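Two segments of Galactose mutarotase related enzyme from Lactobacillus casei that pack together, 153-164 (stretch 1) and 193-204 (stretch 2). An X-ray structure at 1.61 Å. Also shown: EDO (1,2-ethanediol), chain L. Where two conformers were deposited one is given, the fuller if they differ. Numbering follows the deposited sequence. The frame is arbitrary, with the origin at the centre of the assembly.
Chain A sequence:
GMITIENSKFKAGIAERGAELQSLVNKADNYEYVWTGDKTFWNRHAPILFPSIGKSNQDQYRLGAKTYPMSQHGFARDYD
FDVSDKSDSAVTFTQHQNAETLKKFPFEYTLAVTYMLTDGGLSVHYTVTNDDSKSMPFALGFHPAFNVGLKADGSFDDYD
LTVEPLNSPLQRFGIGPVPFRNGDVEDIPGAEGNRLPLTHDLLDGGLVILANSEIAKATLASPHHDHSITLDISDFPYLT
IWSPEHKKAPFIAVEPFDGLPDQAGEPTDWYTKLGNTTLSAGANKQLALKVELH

Stretch 1 (153-164) DGSFDDYDLTVE
Stretch 2, residues 193-204: GNRLPLTHDLLD

How do the two backbones line up? Strand 160-164 runs antiparallel to strand 195-197, their directions 166° apart and their axes 4.5 Å apart at closest approach. D160 pairs with P197 (CA to CA 4.3 Å), L161 with L196 (5.2 Å) and T162 with R195 (4.5 Å). L161 and L196 form the hydrogen-bonded pair: L161 N gives to L196 O at 2.9 Å, and L196 N to L161 O at 2.8 Å. Beyond one end L198 N gives to Y159 O at 2.9 Å; beyond the other V163 N gives to N194 O at 3.0 Å. P197 has no amide hydrogen, and its place in a non-hydrogen-bonded pair asks for none. Phi/psi stay extended through the strand residues, from -129/157 at D160 to -125/151 at V163, and -121/128 at R195.

What does F156, which covers the largest area here, do? Just ahead of the strand, at phi/psi -62/138, it points its CA-to-CB bond toward stretch 2 and, with chi1 m (-59°) and chi2 -59°, lays its buried ring against the ring of H200. The pair is an offset stack, centroids 4.1 Å apart and planes at 20°, with F156 CZ 3.4 Å from H200 CE1. H200, in the first turn of helix 200-203, starts sideways, but chi1 m (-78°) and chi2 -68° bring its end nearer. A flat imidazole suits this place because it offers one face to the phenyl while its NE2 reaches water 1 at 2.7 Å; that water gives a hydrogen bond to G154 O at 2.8 Å. F156 CE2 also meets L203 CD1 at 3.9 Å. Immediately before the helix, T199 (chi1 p) caps it, its OG1 accepting from L202 N at 2.9 Å.

Why does N194, a polar residue, come second only to F156 in the area covered, just ahead of L198? Its amide extends the ladder with a side chain: at phi/psi -91/16 and chi1 p (71°), chi2 -29°, ND2 gives to V163 O at 2.9 Å, while its own backbone O accepts from V163 N. One asparagine thus serves both polar backbone atoms of V163. T162 CA lies 3.4 Å from N194 O in a CA-H...O contact.

How do the two faces of the sheet differ? L161 (chi1 t, chi2 p) and L196 (also t, p) share a buried face, where aliphatic side chains suit the surroundings. L198, chi1 m and chi2 t, points toward stretch 1, its CD1 4.1 Å from L161 CB. D160, T162, R195 and P197 lie on the more open face. D160, chi1 m (-65°) and chi2 -12°, sets OD2 3.5 Å from R195 NH1, a weak hydrogen bond within a salt bridge. R195, exposed, folds its end nearer through chi1 t, chi2 t, chi3 m and chi4 -90°, placing T162 OG1 over one guanidinium face, 3.6 Å from R195 NH1. The whole contact buries 752 Å².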

# COMPACT_ATOMS: atom_id res chain seq x y z
N ASP A 153 -1.42 -24.68 -14.57
CA ASP A 153 -1.03 -23.77 -15.68
C ASP A 153 -0.54 -22.39 -15.27
O ASP A 153 -0.31 -21.52 -16.15
CB ASP A 153 -2.18 -23.65 -16.69
CG ASP A 153 -3.35 -22.77 -16.18
OD1 ASP A 153 -3.31 -22.32 -15.01
OD2 ASP A 153 -4.32 -22.56 -16.94
N GLY A 154 -0.36 -22.17 -13.96
CA GLY A 154 0.14 -20.91 -13.42
C GLY A 154 -0.91 -19.82 -13.17
O GLY A 154 -0.59 -18.74 -12.69
N SER A 155 -2.17 -20.11 -13.48
CA SER A 155 -3.23 -19.17 -13.15
C SER A 155 -3.44 -19.12 -11.64
O SER A 155 -3.10 -20.07 -10.91
CB SER A 155 -4.54 -19.54 -13.85
OG SER A 155 -4.96 -20.82 -13.46
N PHE A 156 -3.99 -18.00 -11.16
CA PHE A 156 -4.28 -17.90 -9.73
C PHE A 156 -5.30 -18.99 -9.36
O PHE A 156 -6.25 -19.25 -10.10
CB PHE A 156 -4.80 -16.52 -9.33
CG PHE A 156 -3.86 -15.40 -9.63
CD1 PHE A 156 -2.57 -15.38 -9.08
CD2 PHE A 156 -4.26 -14.37 -10.45
CE1 PHE A 156 -1.70 -14.34 -9.35
CE2 PHE A 156 -3.37 -13.31 -10.75
CZ PHE A 156 -2.10 -13.30 -10.19
N ASP A 157 -5.10 -19.65 -8.22
CA ASP A 157 -5.97 -20.81 -7.88
C ASP A 157 -7.26 -20.43 -7.16
O ASP A 157 -7.41 -20.70 -5.95
CB ASP A 157 -5.18 -21.82 -7.06
CG ASP A 157 -5.91 -23.14 -6.86
OD1 ASP A 157 -6.87 -23.42 -7.63
OD2 ASP A 157 -5.50 -23.92 -5.95
N ASP A 158 -8.17 -19.82 -7.91
CA ASP A 158 -9.51 -19.46 -7.42
C ASP A 158 -9.49 -18.53 -6.19
O ASP A 158 -10.17 -18.78 -5.20
CB ASP A 158 -10.33 -20.73 -7.18
CG ASP A 158 -10.48 -21.58 -8.44
OD1 ASP A 158 -10.42 -20.99 -9.56
OD2 ASP A 158 -10.66 -22.80 -8.29
N TYR A 159 -8.72 -17.45 -6.29
CA TYR A 159 -8.67 -16.42 -5.26
C TYR A 159 -9.66 -15.32 -5.59
O TYR A 159 -9.81 -14.89 -6.77
CB TYR A 159 -7.26 -15.82 -5.15
CG TYR A 159 -6.31 -16.71 -4.36
CD1 TYR A 159 -5.63 -17.77 -4.97
CD2 TYR A 159 -6.13 -16.51 -3.01
CE1 TYR A 159 -4.84 -18.60 -4.24
CE2 TYR A 159 -5.29 -17.31 -2.28
CZ TYR A 159 -4.65 -18.36 -2.89
OH TYR A 159 -3.81 -19.19 -2.20
N ASP A 160 -10.36 -14.86 -4.56
CA ASP A 160 -11.25 -13.71 -4.68
C ASP A 160 -10.89 -12.73 -3.58
O ASP A 160 -10.26 -13.09 -2.59
CB ASP A 160 -12.74 -14.09 -4.45
CG ASP A 160 -13.35 -15.03 -5.50
OD1 ASP A 160 -12.82 -15.31 -6.59
OD2 ASP A 160 -14.42 -15.57 -5.17
N LEU A 161 -11.24 -11.46 -3.80
CA LEU A 161 -11.30 -10.48 -2.76
C LEU A 161 -12.75 -10.33 -2.39
O LEU A 161 -13.60 -10.12 -3.25
CB LEU A 161 -10.76 -9.14 -3.26
CG LEU A 161 -10.46 -8.16 -2.14
CD1 LEU A 161 -9.22 -8.59 -1.42
CD2 LEU A 161 -10.29 -6.72 -2.71
N THR A 162 -13.05 -10.46 -1.10
CA THR A 162 -14.39 -10.25 -0.60
C THR A 162 -14.34 -9.04 0.30
O THR A 162 -13.42 -8.92 1.13
CB THR A 162 -14.92 -11.49 0.16
OG1 THR A 162 -14.84 -12.63 -0.70
CG2 THR A 162 -16.36 -11.32 0.58
N VAL A 163 -15.31 -8.13 0.13
CA VAL A 163 -15.30 -6.84 0.87
C VAL A 163 -16.58 -6.59 1.63
O VAL A 163 -17.65 -7.06 1.24
CB VAL A 163 -15.00 -5.64 -0.04
CG1 VAL A 163 -13.66 -5.83 -0.76
CG2 VAL A 163 -16.14 -5.38 -1.06
N GLU A 164 -16.46 -5.86 2.73
CA GLU A 164 -17.64 -5.39 3.45
C GLU A 164 -17.34 -4.15 4.27
O GLU A 164 -16.19 -3.96 4.69
CB GLU A 164 -18.18 -6.51 4.36
CG GLU A 164 -17.33 -6.89 5.53
CD GLU A 164 -17.43 -5.94 6.76
OE1 GLU A 164 -18.44 -5.23 6.92
OE2 GLU A 164 -16.48 -5.95 7.57
N GLY A 193 -21.43 -8.72 -6.77
CA GLY A 193 -21.77 -8.20 -5.46
C GLY A 193 -20.49 -7.81 -4.74
O GLY A 193 -19.66 -7.06 -5.28
N ASN A 194 -20.29 -8.35 -3.54
CA ASN A 194 -19.12 -7.98 -2.77
C ASN A 194 -17.90 -8.88 -2.99
O ASN A 194 -16.95 -8.79 -2.25
CB ASN A 194 -19.43 -7.92 -1.29
CG ASN A 194 -19.65 -9.26 -0.69
OD1 ASN A 194 -20.09 -10.19 -1.34
ND2 ASN A 194 -19.33 -9.39 0.61
N ARG A 195 -17.92 -9.65 -4.06
CA ARG A 195 -16.87 -10.62 -4.35
C ARG A 195 -16.25 -10.28 -5.71
O ARG A 195 -16.99 -10.10 -6.72
CB ARG A 195 -17.49 -12.01 -4.34
CG ARG A 195 -16.51 -13.16 -4.36
CD ARG A 195 -17.29 -14.48 -4.28
NE ARG A 195 -17.87 -14.66 -2.96
CZ ARG A 195 -17.26 -15.27 -1.96
NH1 ARG A 195 -16.04 -15.77 -2.12
NH2 ARG A 195 -17.87 -15.37 -0.79
N LEU A 196 -14.93 -10.17 -5.74
CA LEU A 196 -14.19 -9.90 -6.99
C LEU A 196 -13.22 -11.04 -7.27
O LEU A 196 -12.25 -11.21 -6.54
CB LEU A 196 -13.43 -8.59 -6.90
CG LEU A 196 -12.63 -8.17 -8.13
CD1 LEU A 196 -13.54 -8.00 -9.37
CD2 LEU A 196 -11.81 -6.90 -7.83
N PRO A 197 -13.49 -11.85 -8.31
CA PRO A 197 -12.52 -12.89 -8.66
C PRO A 197 -11.23 -12.24 -9.13
O PRO A 197 -11.26 -11.26 -9.89
CB PRO A 197 -13.21 -13.65 -9.79
CG PRO A 197 -14.71 -13.35 -9.61
CD PRO A 197 -14.70 -11.92 -9.14
N LEU A 198 -10.09 -12.74 -8.65
CA LEU A 198 -8.79 -12.16 -8.96
C LEU A 198 -8.07 -13.05 -9.98
O LEU A 198 -7.56 -14.14 -9.65
CB LEU A 198 -7.97 -12.00 -7.67
CG LEU A 198 -8.64 -11.14 -6.60
CD1 LEU A 198 -7.75 -11.03 -5.36
CD2 LEU A 198 -8.98 -9.73 -7.12
N THR A 199 -8.07 -12.61 -11.23
CA THR A 199 -7.61 -13.41 -12.35
C THR A 199 -6.58 -12.60 -13.12
O THR A 199 -6.49 -11.35 -12.98
CB THR A 199 -8.76 -13.76 -13.28
OG1 THR A 199 -9.27 -12.55 -13.85
CG2 THR A 199 -9.87 -14.51 -12.54
N HIS A 200 -5.81 -13.29 -13.94
CA HIS A 200 -4.90 -12.59 -14.84
C HIS A 200 -5.68 -11.80 -15.88
O HIS A 200 -5.26 -10.71 -16.25
CB HIS A 200 -3.90 -13.54 -15.49
CG HIS A 200 -2.78 -13.91 -14.58
ND1 HIS A 200 -1.83 -13.00 -14.17
CD2 HIS A 200 -2.47 -15.07 -13.98
CE1 HIS A 200 -0.98 -13.60 -13.35
NE2 HIS A 200 -1.35 -14.86 -13.22
N ASP A 201 -6.82 -12.34 -16.32
CA ASP A 201 -7.73 -11.59 -17.18
C ASP A 201 -8.09 -10.21 -16.59
O ASP A 201 -8.09 -9.22 -17.31
CB ASP A 201 -9.01 -12.38 -17.46
CG ASP A 201 -8.85 -13.41 -18.60
OD1 ASP A 201 -7.77 -13.50 -19.22
OD2 ASP A 201 -9.81 -14.14 -18.85
N LEU A 202 -8.38 -10.16 -15.29
CA LEU A 202 -8.61 -8.89 -14.60
C LEU A 202 -7.31 -8.08 -14.49
O LEU A 202 -7.26 -6.88 -14.82
CB LEU A 202 -9.17 -9.13 -13.19
CG LEU A 202 -9.38 -7.88 -12.30
CD1 LEU A 202 -10.46 -6.95 -12.86
CD2 LEU A 202 -9.65 -8.28 -10.82
N LEU A 203 -6.25 -8.71 -13.99
CA LEU A 203 -5.09 -7.92 -13.52
C LEU A 203 -4.06 -7.55 -14.61
O LEU A 203 -3.24 -6.67 -14.39
CB LEU A 203 -4.41 -8.62 -12.33
CG LEU A 203 -5.31 -8.71 -11.10
CD1 LEU A 203 -4.71 -9.69 -10.10
CD2 LEU A 203 -5.58 -7.31 -10.46
N ASP A 204 -4.11 -8.22 -15.75
CA ASP A 204 -3.12 -8.00 -16.80
C ASP A 204 -3.18 -6.61 -17.39
O ASP A 204 -2.19 -6.15 -17.96
CB ASP A 204 -3.24 -9.07 -17.90
CG ASP A 204 -2.51 -10.37 -17.54
OD1 ASP A 204 -1.80 -10.40 -16.53
OD2 ASP A 204 -2.66 -11.39 -18.23
C1 EDO L . -2.40 -25.14 -6.08
O1 EDO L . -3.25 -25.86 -5.15
C2 EDO L . -1.19 -24.41 -5.47
O2 EDO L . -0.28 -25.26 -4.72
O HOH W 1 0.31 -16.33 -11.66
O HOH W 2 -8.54 -16.68 -9.11